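Local coordinates for CysQ, sulfite synthesis pathway protein (Bacteroides thetaiotaomicron VPI-5482, PDB 3B8B) that probably hydrolyses adenosine 3',5'-bisphosphate to AMP and phosphate, as a magnesium-dependent phosphatase of the inositol monophosphatase superfamily, at residues A26-A31 and K143-A148; R179-D184 and A259-Y264; A207-K212 and V237-A242; E270-N275 and L280-I285. All coordinates share one frame; numbering follows the deposited sequence. Where two conformers were deposited one is given.

How the contacts relate
Contacts 1, 3 and 4 are buried where their residues touch, whereas contact 2 is only partly covered, with P181 exposed. Contact 1 belongs to the six-stranded mixed sheet and stands apart from contacts 3 and 4, though Y146 packs on M180 of contact 2. Contacts 2, 3 and 4 all reach the four-stranded antiparallel sheet. There strand 280-288 lies between its neighbours: I285 O faces Y264 N of contact 2, and F284 O faces R240 N of contact 3, both probable hydrogen bonds. All four contacts close through apolar side chains; contact 3 differs in that its strand also carries an arginine bound to sulfate, while contact 4 lies near the predicted magnesium site.

Contact 1 (A26-A31 and K143-A148); sequences AAIDAA and KELYFA
I28 of helix 20-43 sets its terminal methyl on the ring of F147 in strand 144-149. CD1 stands over one face, 4.0 Å from the centroid of the F147 ring and 17° off the ring normal, displaced toward the side of CG. This CH-pi contact brings I28 CD1 within 3.8 Å of F147 CG. A branched residue suits the place because it serves two partners. With CG1 anti to the carbonyl carbon (chi1 -68°), the longer arm runs to the phenylalanine while CG2 turns to L145, whose CD2 is 3.9 Å from I28 CG2; these two side chains cross at about a right angle. L145 and F147, two residues apart, both point from the strand at the helix, and Y146 between them does not. Behind this tight core, M173 of helix 170-176 touches both L145 and F147, and V136 of the adjoining strand takes up A27, I28 and A31. A31 also points at the strand, but A31 CB stays 4.8 Å from L145 CD1, a looser fit. The polar residues keep to the margins: D29 is partly exposed and salt-bridged to K33, and K143 and E144, partly exposed too, form a G1 bulge opposite V139. With no hydrogen bond between helix and strand, the fit rests mainly on shape and on the burial of hydrocarbon.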
loop_
_atom_site.group_PDB
_atom_site.type_symbol
_atom_site.label_atom_id
_atom_site.label_comp_id
_atom_site.label_asym_id
_atom_site.label_seq_id
_atom_site.Cartn_x
_atom_site.Cartn_y
_atom_site.Cartn_z
ATOM N N ALA A 26 -11.843 3.951 9.945
ATOM C CA ALA A 26 -11.952 2.492 10.031
ATOM C C ALA A 26 -10.765 1.797 9.376
ATOM O O ALA A 26 -10.190 0.853 9.924
ATOM C CB ALA A 26 -13.273 2.035 9.370
ATOM N N ALA A 27 -10.384 2.274 8.205
ATOM C CA ALA A 27 -9.237 1.716 7.492
ATOM C C ALA A 27 -7.938 1.863 8.297
ATOM O O ALA A 27 -7.139 0.920 8.411
ATOM C CB ALA A 27 -9.119 2.373 6.119
ATOM N N ILE A 28 -7.731 3.029 8.891
ATOM C CA ILE A 28 -6.557 3.283 9.720
ATOM C C ILE A 28 -6.561 2.342 10.927
ATOM O O ILE A 28 -5.574 1.676 11.233
ATOM C CB ILE A 28 -6.495 4.762 10.174
ATOM C CG1 ILE A 28 -6.235 5.671 8.959
ATOM C CG2 ILE A 28 -5.464 4.925 11.297
ATOM C CD1 ILE A 28 -6.332 7.140 9.246
ATOM N N ASP A 29 -7.697 2.292 11.623
ATOM C CA ASP A 29 -7.894 1.427 12.797
ATOM C C ASP A 29 -7.574 -0.018 12.424
ATOM O O ASP A 29 -6.785 -0.691 13.111
ATOM C CB ASP A 29 -9.366 1.605 13.233
ATOM C CG ASP A 29 -9.717 0.988 14.587
ATOM O OD1 ASP A 29 -8.853 0.407 15.280
ATOM O OD2 ASP A 29 -10.943 1.057 14.960
ATOM N N ALA A 30 -8.172 -0.481 11.332
ATOM C CA ALA A 30 -7.971 -1.853 10.872
ATOM C C ALA A 30 -6.485 -2.149 10.574
ATOM O O ALA A 30 -5.968 -3.227 10.920
ATOM C CB ALA A 30 -8.785 -2.107 9.639
ATOM N N ALA A 31 -5.828 -1.214 9.892
ATOM C CA ALA A 31 -4.435 -1.426 9.505
ATOM C C ALA A 31 -3.557 -1.568 10.748
ATOM O O ALA A 31 -2.639 -2.403 10.795
ATOM C CB ALA A 31 -3.921 -0.244 8.632
ATOM N N LYS A 143 6.724 1.272 12.428
ATOM C CA LYS A 143 5.625 2.039 13.024
ATOM C C LYS A 143 5.349 3.295 12.197
ATOM O O LYS A 143 5.148 4.398 12.729
ATOM C CB LYS A 143 5.917 2.349 14.492
ATOM C CG LYS A 143 5.970 1.095 15.344
ATOM C CD LYS A 143 7.332 0.412 15.321
ATOM C CE LYS A 143 7.298 -0.971 16.010
ATOM N NZ LYS A 143 8.621 -1.625 16.004
ATOM N N GLU A 144 5.338 3.106 10.877
ATOM C CA GLU A 144 5.098 4.186 9.917
ATOM C C GLU A 144 3.759 3.947 9.222
ATOM O O GLU A 144 3.518 2.855 8.710
ATOM C CB GLU A 144 6.294 4.278 8.940
ATOM C CG GLU A 144 7.499 4.938 9.685
ATOM C CD GLU A 144 8.719 5.334 8.879
ATOM O OE1 GLU A 144 8.800 5.047 7.681
ATOM O OE2 GLU A 144 9.612 5.952 9.509
ATOM N N LEU A 145 2.898 4.960 9.237
ATOM C CA LEU A 145 1.560 4.879 8.700
ATOM C C LEU A 145 1.413 5.945 7.622
ATOM O O LEU A 145 1.740 7.087 7.849
ATOM C CB LEU A 145 0.552 5.166 9.830
ATOM C CG LEU A 145 -0.917 5.198 9.434
ATOM C CD1 LEU A 145 -1.400 3.767 9.171
ATOM C CD2 LEU A 145 -1.780 5.926 10.489
ATOM N N TYR A 146 0.936 5.550 6.449
ATOM C CA TYR A 146 0.632 6.474 5.377
ATOM C C TYR A 146 -0.861 6.328 5.143
ATOM O O TYR A 146 -1.390 5.211 5.115
ATOM C CB TYR A 146 1.349 6.090 4.097
ATOM C CG TYR A 146 2.856 6.003 4.187
ATOM C CD1 TYR A 146 3.487 4.815 4.565
ATOM C CD2 TYR A 146 3.645 7.078 3.841
ATOM C CE1 TYR A 146 4.856 4.731 4.637
ATOM C CE2 TYR A 146 5.023 6.994 3.901
ATOM C CZ TYR A 146 5.615 5.813 4.274
ATOM O OH TYR A 146 6.996 5.723 4.322
ATOM N N PHE A 147 -1.533 7.450 4.962
ATOM C CA PHE A 147 -2.947 7.405 4.662
ATOM C C PHE A 147 -3.372 8.588 3.819
ATOM O O PHE A 147 -2.709 9.631 3.807
ATOM C CB PHE A 147 -3.777 7.307 5.924
ATOM C CG PHE A 147 -3.726 8.518 6.811
ATOM C CD1 PHE A 147 -2.743 8.648 7.788
ATOM C CD2 PHE A 147 -4.675 9.527 6.691
ATOM C CE1 PHE A 147 -2.719 9.776 8.631
ATOM C CE2 PHE A 147 -4.658 10.629 7.537
ATOM C CZ PHE A 147 -3.687 10.752 8.495
ATOM N N ALA A 148 -4.465 8.413 3.092
ATOM C CA ALA A 148 -4.941 9.430 2.181
ATOM C C ALA A 148 -6.418 9.290 1.918
ATOM O O ALA A 148 -6.942 8.177 1.857
ATOM C CB ALA A 148 -4.172 9.368 0.848
#

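Contact 2 (R179-D184 and A259-Y264); sequences RMPLAD and AGMEVY
P181 and M261, a selenomethionine, meet where the loop after helix 170-176 passes the start of strand 261-265. The terminal CE of M261 lies 4.1 Å from P181 CG and reaches CB of the same ring equally closely, so the methyl meets the ring at its CB-CG bond. Two torsions bring it there: CG is anti to the carbonyl carbon (chi1 -42°), and the chain then folds at chi2 (-62°), turning back toward the loop a side chain whose first bond does not aim at it. A flexible, unbranched residue is well suited to such a bend. The proline, preceded by a cis peptide bond, also rests CD at 3.5 Å from A259 O. Beside it M180, again a selenomethionine, contributes its base, with M180 CB 4.4 Å from A259 CB; the small alanine lets the loop come this near. Further along the strand E262 curls back on its own backbone, OE1 accepting V263 N at 2.9 Å through its anti lone pair, while E262 CG sits over one face of the Y264 ring. H253 also bonds OE1 and R257 forms a salt bridge with OE2, which fixes the carboxylate. Between A259 and M261, G260 takes a positive phi of 87°, where a side chain would strike the preceding carbonyl. It ends helix 246-258 in a Schellman motif, the turn that leads from that helix into strand 261-265 of the antiparallel sheet.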
loop_
_atom_site.group_PDB
_atom_site.type_symbol
_atom_site.label_atom_id
_atom_site.label_comp_id
_atom_site.label_asym_id
_atom_site.label_seq_id
_atom_site.Cartn_x
_atom_site.Cartn_y
_atom_site.Cartn_z
ATOM N N ARG A 179 1.735 16.262 5.918
ATOM C CA ARG A 179 1.170 16.213 4.585
ATOM C C ARG A 179 2.253 15.891 3.553
ATOM O O ARG A 179 3.374 16.439 3.610
ATOM C CB ARG A 179 0.490 17.541 4.232
ATOM C CG ARG A 179 -0.262 17.417 2.931
ATOM C CD ARG A 179 -1.260 18.472 2.731
ATOM N NE ARG A 179 -1.985 18.227 1.489
ATOM C CZ ARG A 179 -3.212 18.655 1.245
ATOM N NH1 ARG A 179 -3.867 19.368 2.162
ATOM N NH2 ARG A 179 -3.774 18.402 0.069
HETATM N N MSE A 180 1.905 15.042 2.600
HETATM C CA MSE A 180 2.837 14.639 1.556
HETATM C C MSE A 180 2.537 15.361 0.247
HETATM O O MSE A 180 1.401 15.702 -0.023
HETATM C CB MSE A 180 2.797 13.119 1.388
HETATM C CG MSE A 180 3.485 12.451 2.583
HETATM SE SE MSE A 180 3.835 10.562 2.238
HETATM C CE MSE A 180 2.038 10.327 2.391
ATOM N N PRO A 181 3.561 15.593 -0.568
ATOM C CA PRO A 181 4.949 15.201 -0.372
ATOM C C PRO A 181 5.672 16.052 0.665
ATOM O O PRO A 181 5.299 17.210 0.908
ATOM C CB PRO A 181 5.578 15.410 -1.762
ATOM C CG PRO A 181 4.749 16.445 -2.398
ATOM C CD PRO A 181 3.353 16.263 -1.867
ATOM N N LEU A 182 6.714 15.479 1.242
ATOM C CA LEU A 182 7.478 16.154 2.267
ATOM C C LEU A 182 8.533 16.951 1.561
ATOM O O LEU A 182 9.176 16.458 0.633
ATOM C CB LEU A 182 8.089 15.151 3.226
ATOM C CG LEU A 182 7.110 14.172 3.859
ATOM C CD1 LEU A 182 7.884 13.157 4.691
ATOM C CD2 LEU A 182 6.126 14.897 4.710
ATOM N N ALA A 183 8.680 18.209 1.963
ATOM C CA ALA A 183 9.556 19.127 1.239
ATOM C C ALA A 183 11.016 18.751 1.463
ATOM O O ALA A 183 11.529 18.908 2.589
ATOM C CB ALA A 183 9.312 20.593 1.665
ATOM N N ASP A 184 11.669 18.228 0.416
ATOM C CA ASP A 184 13.130 18.381 0.314
ATOM C C ASP A 184 13.664 18.342 -1.112
ATOM O O ASP A 184 13.877 17.260 -1.693
ATOM C CB ASP A 184 13.879 17.385 1.195
ATOM C CG ASP A 184 15.151 17.996 1.768
ATOM O OD1 ASP A 184 15.987 18.457 0.959
ATOM O OD2 ASP A 184 15.298 18.059 3.014
ATOM N N ALA A 259 -1.162 12.902 -3.188
ATOM C CA ALA A 259 0.142 13.581 -3.135
ATOM C C ALA A 259 0.570 14.242 -4.458
ATOM O O ALA A 259 1.647 14.829 -4.539
ATOM C CB ALA A 259 1.229 12.558 -2.672
ATOM N N GLY A 260 -0.300 14.223 -5.472
ATOM C CA GLY A 260 -0.000 14.810 -6.751
ATOM C C GLY A 260 0.717 13.899 -7.720
ATOM O O GLY A 260 1.212 14.351 -8.766
HETATM N N MSE A 261 0.764 12.612 -7.376
HETATM C CA MSE A 261 1.409 11.606 -8.195
HETATM C C MSE A 261 0.315 10.768 -8.867
HETATM O O MSE A 261 -0.878 11.035 -8.708
HETATM C CB MSE A 261 2.343 10.696 -7.361
HETATM C CG MSE A 261 3.191 11.413 -6.340
HETATM SE SE MSE A 261 4.439 12.711 -7.102
HETATM C CE MSE A 261 4.866 13.668 -5.397
ATOM N N GLU A 262 0.726 9.755 -9.613
ATOM C CA GLU A 262 -0.211 8.859 -10.275
ATOM C C GLU A 262 0.464 7.507 -10.503
ATOM O O GLU A 262 1.697 7.423 -10.534
ATOM C CB GLU A 262 -0.693 9.481 -11.578
ATOM C CG GLU A 262 -1.803 8.768 -12.316
ATOM C CD GLU A 262 -3.011 8.519 -11.463
ATOM O OE1 GLU A 262 -3.022 7.488 -10.775
ATOM O OE2 GLU A 262 -3.956 9.322 -11.529
ATOM N N VAL A 263 -0.352 6.462 -10.597
ATOM C CA VAL A 263 0.138 5.114 -10.881
ATOM C C VAL A 263 -0.441 4.736 -12.262
ATOM O O VAL A 263 -1.608 4.318 -12.391
ATOM C CB VAL A 263 -0.261 4.079 -9.812
ATOM C CG1 VAL A 263 0.354 2.707 -10.137
ATOM C CG2 VAL A 263 0.170 4.558 -8.418
ATOM N N TYR A 264 0.379 4.922 -13.286
ATOM C CA TYR A 264 -0.030 4.698 -14.677
ATOM C C TYR A 264 0.157 3.244 -15.080
ATOM O O TYR A 264 1.133 2.585 -14.655
ATOM C CB TYR A 264 0.809 5.575 -15.627
ATOM C CG TYR A 264 0.537 7.043 -15.457
ATOM C CD1 TYR A 264 -0.615 7.614 -15.986
ATOM C CD2 TYR A 264 1.400 7.863 -14.724
ATOM C CE1 TYR A 264 -0.889 8.951 -15.807
ATOM C CE2 TYR A 264 1.127 9.209 -14.546
ATOM C CZ TYR A 264 0.005 9.744 -15.081
ATOM O OH TYR A 264 -0.313 11.080 -14.919
#

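Contact 3 (A207-K212 and V237-A242); sequences ADLKKK and VYPRFA. With SO4 (sulfate ion), chain B.
L209 of helix 200-212 and V237, just ahead of strand 238-240, reach toward each other tip to tip, with L209 CD1 3.7 Å from V237 CG1. L209 CD1 is also 4.5 Å from P239 CG, a looser touch. V237 and P239 point at the helix, and Y238 between them points away, so the alternation of the strand turns Y238 and its hydroxyl to the other side. There R240 NH1 donates to Y238 OH at 2.8 Å, the hydroxyl lying close to the guanidinium plane. R240 NH1 also bonds O1 of a sulfate ion, probably from the crystallisation liquor, and R240 NH2 bonds its O3, each at 2.9 Å and nearly straight (165° and 172°). The bend at chi2 (66°) helps bring the guanidinium to both partners. A leucine in place of R240 would probably leave the sulfate without two of its donors and the Y238 hydroxyl free to turn. S194 OG and K226 NZ also bond the anion. Outward from the core, A191 of strand 189-193 touches both L209 and V237, and F241 stacks on W283 while its backbone bonds to T199 and T202. Helix 200-212, running between the parallel strands 189-193 and 216-220, forms with them a beta-alpha-beta unit, against which strand 238-240 is set.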
loop_
_atom_site.group_PDB
_atom_site.type_symbol
_atom_site.label_atom_id
_atom_site.label_comp_id
_atom_site.label_asym_id
_atom_site.label_seq_id
_atom_site.Cartn_x
_atom_site.Cartn_y
_atom_site.Cartn_z
ATOM N N ALA A 207 17.754 0.633 -16.870
ATOM C CA ALA A 207 18.941 0.898 -17.661
ATOM C C ALA A 207 18.720 2.117 -18.561
ATOM O O ALA A 207 19.616 2.960 -18.698
ATOM C CB ALA A 207 19.360 -0.359 -18.488
ATOM N N ASP A 208 17.550 2.201 -19.175
ATOM C CA ASP A 208 17.232 3.353 -20.006
ATOM C C ASP A 208 17.127 4.653 -19.195
ATOM O O ASP A 208 17.624 5.712 -19.647
ATOM C CB ASP A 208 15.932 3.126 -20.767
ATOM C CG ASP A 208 15.820 4.026 -21.973
ATOM O OD1 ASP A 208 16.801 4.115 -22.734
ATOM O OD2 ASP A 208 14.752 4.651 -22.128
ATOM N N LEU A 209 16.503 4.583 -18.021
ATOM C CA LEU A 209 16.443 5.762 -17.115
ATOM C C LEU A 209 17.868 6.213 -16.790
ATOM O O LEU A 209 18.165 7.414 -16.745
ATOM C CB LEU A 209 15.712 5.460 -15.812
ATOM C CG LEU A 209 14.200 5.273 -15.810
ATOM C CD1 LEU A 209 13.726 4.793 -14.455
ATOM C CD2 LEU A 209 13.473 6.547 -16.294
ATOM N N LYS A 210 18.744 5.251 -16.543
ATOM C CA LYS A 210 20.129 5.563 -16.149
ATOM C C LYS A 210 20.872 6.254 -17.273
ATOM O O LYS A 210 21.733 7.100 -17.034
ATOM C CB LYS A 210 20.868 4.306 -15.714
ATOM C CG LYS A 210 20.403 3.740 -14.371
ATOM C CD LYS A 210 20.966 2.366 -14.141
ATOM C CE LYS A 210 20.863 1.946 -12.695
ATOM N NZ LYS A 210 21.470 0.573 -12.483
ATOM N N LYS A 211 20.545 5.888 -18.509
ATOM C CA LYS A 211 21.132 6.537 -19.680
ATOM C C LYS A 211 20.551 7.943 -19.894
ATOM O O LYS A 211 21.275 8.847 -20.312
ATOM C CB LYS A 211 20.906 5.664 -20.920
ATOM C CG LYS A 211 21.702 6.120 -22.111
ATOM C CD LYS A 211 21.336 5.376 -23.396
ATOM C CE LYS A 211 22.020 6.040 -24.609
ATOM N NZ LYS A 211 23.354 6.677 -24.250
ATOM N N LYS A 212 19.273 8.123 -19.617
ATOM C CA LYS A 212 18.571 9.387 -19.859
ATOM C C LYS A 212 18.937 10.453 -18.829
ATOM O O LYS A 212 19.043 11.636 -19.163
ATOM C CB LYS A 212 17.060 9.162 -19.853
ATOM C CG LYS A 212 16.197 10.432 -19.940
ATOM C CD LYS A 212 14.706 10.121 -19.825
ATOM C CE LYS A 212 13.829 11.349 -20.106
ATOM N NZ LYS A 212 13.982 11.842 -21.509
ATOM N N VAL A 237 10.505 8.114 -9.610
ATOM C CA VAL A 237 9.806 7.083 -10.382
ATOM C C VAL A 237 9.948 5.730 -9.718
ATOM O O VAL A 237 11.021 5.394 -9.213
ATOM C CB VAL A 237 10.287 7.026 -11.858
ATOM C CG1 VAL A 237 11.749 6.611 -11.957
ATOM C CG2 VAL A 237 9.392 6.095 -12.680
ATOM N N TYR A 238 8.855 4.972 -9.735
ATOM C CA TYR A 238 8.834 3.571 -9.342
ATOM C C TYR A 238 8.207 2.778 -10.492
ATOM O O TYR A 238 6.974 2.749 -10.602
ATOM C CB TYR A 238 8.080 3.369 -8.037
ATOM C CG TYR A 238 7.744 1.931 -7.719
ATOM C CD1 TYR A 238 8.626 0.896 -8.054
ATOM C CD2 TYR A 238 6.546 1.590 -7.100
ATOM C CE1 TYR A 238 8.302 -0.431 -7.787
ATOM C CE2 TYR A 238 6.208 0.270 -6.838
ATOM C CZ TYR A 238 7.087 -0.748 -7.192
ATOM O OH TYR A 238 6.751 -2.067 -6.924
ATOM N N PRO A 239 9.048 2.195 -11.351
ATOM C CA PRO A 239 8.528 1.377 -12.453
ATOM C C PRO A 239 8.470 -0.062 -12.007
ATOM O O PRO A 239 9.425 -0.562 -11.380
ATOM C CB PRO A 239 9.566 1.601 -13.547
ATOM C CG PRO A 239 10.882 1.742 -12.767
ATOM C CD PRO A 239 10.526 2.330 -11.427
ATOM N N ARG A 240 7.385 -0.754 -12.291
ATOM C CA ARG A 240 7.288 -2.167 -11.926
ATOM C C ARG A 240 6.746 -2.928 -13.132
ATOM O O ARG A 240 5.537 -2.967 -13.377
ATOM C CB ARG A 240 6.439 -2.387 -10.677
ATOM C CG ARG A 240 6.582 -3.785 -10.104
ATOM C CD ARG A 240 7.972 -3.929 -9.605
ATOM N NE ARG A 240 8.307 -5.238 -9.082
ATOM C CZ ARG A 240 8.047 -5.624 -7.834
ATOM N NH1 ARG A 240 7.388 -4.826 -7.003
ATOM N NH2 ARG A 240 8.447 -6.823 -7.414
ATOM N N PHE A 241 7.667 -3.503 -13.904
ATOM C CA PHE A 241 7.315 -4.267 -15.113
ATOM C C PHE A 241 7.347 -5.749 -14.766
ATOM O O PHE A 241 8.202 -6.528 -15.226
ATOM C CB PHE A 241 8.250 -3.910 -16.265
ATOM C CG PHE A 241 8.169 -2.462 -16.711
ATOM C CD1 PHE A 241 7.341 -1.523 -16.074
ATOM C CD2 PHE A 241 8.932 -2.035 -17.766
ATOM C CE1 PHE A 241 7.318 -0.186 -16.515
ATOM C CE2 PHE A 241 8.885 -0.730 -18.218
ATOM C CZ PHE A 241 8.099 0.189 -17.588
ATOM N N ALA A 242 6.391 -6.099 -13.906
ATOM C CA ALA A 242 6.306 -7.397 -13.273
ATOM C C ALA A 242 4.848 -7.557 -12.868
ATOM O O ALA A 242 4.180 -6.565 -12.612
ATOM C CB ALA A 242 7.225 -7.461 -12.062
HETATM S S SO4 B . 7.763 -6.375 -3.614
HETATM O O1 SO4 B . 6.979 -5.242 -4.115
HETATM O O2 SO4 B . 7.025 -6.966 -2.490
HETATM O O3 SO4 B . 7.836 -7.401 -4.679
HETATM O O4 SO4 B . 9.104 -6.052 -3.263
#

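Contact 4 (E270-N275 and L280-I285); sequences EPLRYN and LNPWFI
L272 fills the space between P282 and F284, its two methyl groups spread over both. CD2 lies 3.7 Å from P282 CD, the two side chains sliding past each other in opposite directions. CD1 turns to F284 and sits 3.9 Å from its CB, obliquely to the ring. CG of F284 lies between its backbone N and carbonyl carbon (chi1 67°), which carries the ring off to meet Y238 edge-to-face. The leucine also crosses the side chain of N281 at about a right angle, its CD2 4.1 Å from N281 CB. A forked, flexible residue suits this wedge, and an alanine at L272 would probably open a gap among P282, F284 and N281. No hydrogen bond joins the two segments. The polar end of Y274 bonds instead to H253 and T249. N281 itself is about 6 Å, side chain to side chain, from D248, a predicted magnesium ligand. In the fold, segment 270-275 follows strand 261-265 and runs beside strand 280-288, with L272 bonded to V263 through the backbone; T249 of helix 246-258 touches both L272 and F284.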
loop_
_atom_site.group_PDB
_atom_site.type_symbol
_atom_site.label_atom_id
_atom_site.label_comp_id
_atom_site.label_asym_id
_atom_site.label_seq_id
_atom_site.Cartn_x
_atom_site.Cartn_y
_atom_site.Cartn_z
ATOM N N GLU A 270 -3.505 5.989 -19.033
ATOM C CA GLU A 270 -4.557 5.639 -18.086
ATOM C C GLU A 270 -3.954 5.082 -16.800
ATOM O O GLU A 270 -3.009 4.297 -16.843
ATOM C CB GLU A 270 -5.522 4.602 -18.675
ATOM C CG GLU A 270 -6.474 5.144 -19.764
ATOM C CD GLU A 270 -5.800 5.387 -21.103
ATOM O OE1 GLU A 270 -4.882 4.626 -21.483
ATOM O OE2 GLU A 270 -6.218 6.337 -21.806
ATOM N N PRO A 271 -4.493 5.504 -15.645
ATOM C CA PRO A 271 -4.060 4.858 -14.409
ATOM C C PRO A 271 -4.458 3.384 -14.322
ATOM O O PRO A 271 -5.351 2.923 -15.062
ATOM C CB PRO A 271 -4.769 5.651 -13.309
ATOM C CG PRO A 271 -5.216 6.895 -13.959
ATOM C CD PRO A 271 -5.447 6.598 -15.377
ATOM N N LEU A 272 -3.806 2.649 -13.416
ATOM C CA LEU A 272 -4.303 1.305 -13.077
ATOM C C LEU A 272 -5.779 1.394 -12.690
ATOM O O LEU A 272 -6.187 2.354 -12.032
ATOM C CB LEU A 272 -3.550 0.729 -11.907
ATOM C CG LEU A 272 -2.101 0.278 -12.077
ATOM C CD1 LEU A 272 -1.541 -0.235 -10.707
ATOM C CD2 LEU A 272 -1.997 -0.788 -13.139
ATOM N N ARG A 273 -6.557 0.400 -13.109
ATOM C CA ARG A 273 -7.990 0.315 -12.779
ATOM C C ARG A 273 -8.228 -0.888 -11.888
ATOM O O ARG A 273 -7.458 -1.841 -11.902
ATOM C CB ARG A 273 -8.831 0.170 -14.055
ATOM C CG ARG A 273 -8.642 1.270 -15.076
ATOM C CD ARG A 273 -8.702 2.642 -14.432
ATOM N NE ARG A 273 -8.780 3.749 -15.389
ATOM C CZ ARG A 273 -8.920 5.024 -15.013
ATOM N NH1 ARG A 273 -9.001 5.341 -13.722
ATOM N NH2 ARG A 273 -9.000 5.987 -15.936
ATOM N N TYR A 274 -9.326 -0.853 -11.132
ATOM C CA TYR A 274 -9.565 -1.837 -10.086
ATOM C C TYR A 274 -10.929 -2.510 -10.190
ATOM O O TYR A 274 -11.807 -2.077 -10.963
ATOM C CB TYR A 274 -9.360 -1.209 -8.706
ATOM C CG TYR A 274 -7.938 -0.721 -8.535
ATOM C CD1 TYR A 274 -7.548 0.537 -8.983
ATOM C CD2 TYR A 274 -6.953 -1.556 -8.003
ATOM C CE1 TYR A 274 -6.207 0.970 -8.881
ATOM C CE2 TYR A 274 -5.639 -1.134 -7.899
ATOM C CZ TYR A 274 -5.259 0.117 -8.348
ATOM O OH TYR A 274 -3.922 0.498 -8.226
ATOM N N ASN A 275 -11.056 -3.598 -9.430
ATOM C CA ASN A 275 -12.197 -4.494 -9.454
ATOM C C ASN A 275 -12.396 -5.076 -10.847
ATOM O O ASN A 275 -13.520 -5.264 -11.320
ATOM C CB ASN A 275 -13.474 -3.822 -8.951
ATOM C CG ASN A 275 -14.534 -4.848 -8.535
ATOM O OD1 ASN A 275 -14.190 -5.959 -8.135
ATOM N ND2 ASN A 275 -15.797 -4.462 -8.587
ATOM N N LEU A 280 -4.921 -9.400 -11.490
ATOM C CA LEU A 280 -3.579 -8.981 -11.857
ATOM C C LEU A 280 -3.615 -7.554 -12.377
ATOM O O LEU A 280 -4.503 -7.208 -13.168
ATOM C CB LEU A 280 -3.007 -9.863 -12.983
ATOM C CG LEU A 280 -2.422 -11.200 -12.551
ATOM C CD1 LEU A 280 -2.338 -12.198 -13.717
ATOM C CD2 LEU A 280 -1.068 -10.985 -11.927
ATOM N N ASN A 281 -2.645 -6.762 -11.938
ATOM C CA ASN A 281 -2.325 -5.476 -12.565
ATOM C C ASN A 281 -1.457 -5.751 -13.785
ATOM O O ASN A 281 -0.562 -6.611 -13.712
ATOM C CB ASN A 281 -1.484 -4.561 -11.656
ATOM C CG ASN A 281 -2.189 -4.103 -10.382
ATOM O OD1 ASN A 281 -1.571 -4.098 -9.272
ATOM N ND2 ASN A 281 -3.412 -3.673 -10.508
ATOM N N PRO A 282 -1.579 -4.910 -14.823
ATOM C CA PRO A 282 -0.498 -4.830 -15.817
ATOM C C PRO A 282 0.725 -4.136 -15.233
ATOM O O PRO A 282 0.702 -3.665 -14.074
ATOM C CB PRO A 282 -1.101 -3.957 -16.923
ATOM C CG PRO A 282 -2.032 -3.047 -16.204
ATOM C CD PRO A 282 -2.631 -3.908 -15.070
ATOM N N TRP A 283 1.778 -4.017 -16.041
ATOM C CA TRP A 283 2.923 -3.207 -15.693
ATOM C C TRP A 283 2.463 -1.813 -15.296
ATOM O O TRP A 283 1.552 -1.273 -15.927
ATOM C CB TRP A 283 3.839 -3.048 -16.881
ATOM C CG TRP A 283 4.515 -4.300 -17.333
ATOM C CD1 TRP A 283 4.518 -5.500 -16.716
ATOM C CD2 TRP A 283 5.371 -4.422 -18.467
ATOM N NE1 TRP A 283 5.316 -6.392 -17.420
ATOM C CE2 TRP A 283 5.839 -5.746 -18.504
ATOM C CE3 TRP A 283 5.777 -3.542 -19.455
ATOM C CZ2 TRP A 283 6.706 -6.211 -19.503
ATOM C CZ3 TRP A 283 6.651 -3.997 -20.443
ATOM C CH2 TRP A 283 7.082 -5.319 -20.465
ATOM N N PHE A 284 3.118 -1.228 -14.294
ATOM C CA PHE A 284 2.794 0.149 -13.890
ATOM C C PHE A 284 4.038 0.989 -13.642
ATOM O O PHE A 284 5.143 0.456 -13.500
ATOM C CB PHE A 284 1.851 0.163 -12.673
ATOM C CG PHE A 284 2.456 -0.354 -11.403
ATOM C CD1 PHE A 284 3.226 0.477 -10.607
ATOM C CD2 PHE A 284 2.254 -1.671 -10.978
ATOM C CE1 PHE A 284 3.774 0.036 -9.447
ATOM C CE2 PHE A 284 2.813 -2.117 -9.797
ATOM C CZ PHE A 284 3.564 -1.257 -9.022
ATOM N N ILE A 285 3.811 2.298 -13.588
ATOM C CA ILE A 285 4.836 3.302 -13.305
ATOM C C ILE A 285 4.231 4.367 -12.397
ATOM O O ILE A 285 3.219 4.998 -12.760
ATOM C CB ILE A 285 5.307 4.026 -14.567
ATOM C CG1 ILE A 285 5.907 3.051 -15.580
ATOM C CG2 ILE A 285 6.349 5.093 -14.239
ATOM C CD1 ILE A 285 6.070 3.677 -16.908
#